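Local structure of uricase (Arthrobacter globiformis, 2YZE) at residues R180-D185 against L220-T225. The protein catalyses the oxidation of uric acid by molecular oxygen to 5-hydroxyisourate, releasing hydrogen peroxide; the product is processed further to (S)-allantoin. Residues are numbered along the deposited sequence; the frame is centred on the assembly and turned at random.
Sequences RILATD and LALQQT. With NOB ((dihydroxyboranyloxy-hydroxy-boranyl)oxylithium), chain I.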
# COMPACT_ATOMS: atom_id res chain seq x y z
N ARG A 180 -0.02 -8.37 -29.69
CA ARG A 180 0.47 -7.73 -28.48
C ARG A 180 -0.15 -8.42 -27.28
O ARG A 180 -1.09 -9.20 -27.42
CB ARG A 180 0.08 -6.25 -28.45
CG ARG A 180 -1.42 -6.02 -28.29
CD ARG A 180 -1.78 -4.56 -28.06
NE ARG A 180 -3.21 -4.41 -27.81
CZ ARG A 180 -3.81 -3.28 -27.48
NH1 ARG A 180 -3.11 -2.16 -27.34
NH2 ARG A 180 -5.12 -3.26 -27.25
N ILE A 181 0.39 -8.14 -26.11
CA ILE A 181 -0.16 -8.70 -24.88
C ILE A 181 -1.29 -7.76 -24.44
O ILE A 181 -1.20 -6.55 -24.60
CB ILE A 181 0.90 -8.74 -23.76
CG1 ILE A 181 1.83 -9.94 -23.97
CG2 ILE A 181 0.22 -8.81 -22.39
CD1 ILE A 181 2.91 -10.07 -22.90
N LEU A 182 -2.36 -8.34 -23.92
CA LEU A 182 -3.47 -7.55 -23.41
C LEU A 182 -3.64 -8.02 -21.98
O LEU A 182 -4.06 -9.14 -21.74
CB LEU A 182 -4.76 -7.83 -24.21
CG LEU A 182 -6.01 -7.08 -23.73
CD1 LEU A 182 -5.82 -5.58 -23.91
CD2 LEU A 182 -7.22 -7.55 -24.52
N ALA A 183 -3.27 -7.17 -21.03
CA ALA A 183 -3.39 -7.51 -19.61
C ALA A 183 -4.19 -6.43 -18.90
O ALA A 183 -4.04 -5.24 -19.17
CB ALA A 183 -2.00 -7.62 -18.99
N THR A 184 -5.05 -6.85 -17.98
CA THR A 184 -5.87 -5.90 -17.25
C THR A 184 -6.28 -6.45 -15.89
O THR A 184 -6.04 -7.62 -15.59
CB THR A 184 -7.14 -5.53 -18.08
OG1 THR A 184 -7.86 -4.49 -17.42
CG2 THR A 184 -8.06 -6.74 -18.24
N ASP A 185 -6.88 -5.59 -15.07
CA ASP A 185 -7.39 -5.97 -13.76
C ASP A 185 -8.89 -5.86 -13.91
O ASP A 185 -9.41 -4.77 -14.12
CB ASP A 185 -6.94 -5.00 -12.66
CG ASP A 185 -5.47 -5.09 -12.35
OD1 ASP A 185 -4.88 -6.18 -12.52
OD2 ASP A 185 -4.89 -4.07 -11.92
N LEU A 220 -9.49 -6.31 -30.85
CA LEU A 220 -8.99 -5.31 -31.79
C LEU A 220 -8.83 -4.02 -31.00
O LEU A 220 -8.31 -3.03 -31.50
CB LEU A 220 -9.99 -5.09 -32.93
CG LEU A 220 -10.27 -6.32 -33.80
CD1 LEU A 220 -11.25 -5.95 -34.91
CD2 LEU A 220 -8.95 -6.83 -34.39
N ALA A 221 -9.29 -4.05 -29.75
CA ALA A 221 -9.20 -2.91 -28.85
C ALA A 221 -9.74 -3.34 -27.49
O ALA A 221 -10.62 -4.20 -27.41
CB ALA A 221 -10.02 -1.75 -29.38
N LEU A 222 -9.21 -2.76 -26.42
CA LEU A 222 -9.68 -3.11 -25.08
C LEU A 222 -11.16 -2.74 -24.99
O LEU A 222 -11.93 -3.41 -24.30
CB LEU A 222 -8.90 -2.33 -24.02
CG LEU A 222 -8.50 -3.08 -22.74
CD1 LEU A 222 -8.28 -2.06 -21.64
CD2 LEU A 222 -9.56 -4.08 -22.33
N GLN A 223 -11.54 -1.68 -25.69
CA GLN A 223 -12.94 -1.23 -25.69
C GLN A 223 -13.85 -2.34 -26.20
O GLN A 223 -14.93 -2.56 -25.65
CB GLN A 223 -13.12 0.03 -26.56
CG GLN A 223 -12.56 1.32 -25.95
CD GLN A 223 -11.10 1.56 -26.30
OE1 GLN A 223 -10.34 0.62 -26.53
NE2 GLN A 223 -10.70 2.82 -26.35
N GLN A 224 -13.41 -3.04 -27.25
CA GLN A 224 -14.20 -4.12 -27.84
C GLN A 224 -14.31 -5.32 -26.90
O GLN A 224 -15.38 -5.89 -26.72
CB GLN A 224 -13.56 -4.59 -29.16
CG GLN A 224 -14.42 -5.59 -29.94
CD GLN A 224 -13.63 -6.35 -31.00
OE1 GLN A 224 -14.20 -6.91 -31.94
NE2 GLN A 224 -12.31 -6.38 -30.85
N THR A 225 -13.17 -5.70 -26.32
CA THR A 225 -13.12 -6.80 -25.37
C THR A 225 -14.06 -6.51 -24.19
O THR A 225 -14.77 -7.40 -23.71
CB THR A 225 -11.66 -6.99 -24.85
OG1 THR A 225 -10.85 -7.50 -25.92
CG2 THR A 225 -11.62 -7.96 -23.66
B1 NOB I . -6.46 0.78 -26.62
B2 NOB I . -4.16 1.48 -25.66
OB1 NOB I . -7.30 2.09 -26.59
OB2 NOB I . -4.94 0.41 -26.57
OB3 NOB I . -7.07 -0.65 -26.67
OB4 NOB I . -4.25 1.74 -24.09
OB5 NOB I . -3.26 2.48 -26.50
LI NOB I . -5.05 3.26 -26.88
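Oxygen OB3 of the bound borate group is gripped from both segments: Leu-222 N donates to it over 3.0 Å in an almost straight bond (176°), and Arg-180 NH2 adds a weak one of 3.3 Å. The neighbouring bridging oxygen, OB2, accepts from the other terminal nitrogen, Arg-180 NH1, at 3.2 Å and lies in the plane of the guanidinium at its edge, so the arginine reaches the ligand with its two terminal nitrogens, one to each oxygen. Its chain is extended from CG to NE (chi3 -176°), which carries the group from the loop before strand 182-192 to the first turn of helix 222-236. NE is turned to Ser-161 OG, and this second-shell bond helps to fix the rotation of the guanidinium. Ala-221 is the N-cap residue of that helix, and its O receives Thr-225 N at 3.2 Å; Leu-222 N, at the helix start, is left to point at the ligand. Thr-67 OG1 of a second subunit is also hydrogen-bonded to the ligand, so the site lies between two chains.

Beneath the polar layer, strand and helix meet through leucines. Leu-182 CD1 lies 3.8 Å from Leu-222 CG, with the two side chains crossing at a slant, while the other branch, CD2, passes 3.9 Å from Thr-225 OG1, a hydroxyl bonded to Ser-219 OG. Phe-214 of helix 199-216 packs against both Leu-182 and Thr-225. With an alanine in place of Arg-180, OB2 would probably lose this donor, OB3 would keep Leu-222 N without its weak second bond, and Ser-161 OG would lose NE. Arg-180 and Gln-223 are urate-binding residues in a near-identical uricase, consistent with the borate occupying the substrate pocket, where a guanidinium and a helix N-terminus would together favour an anionic ligand such as urate.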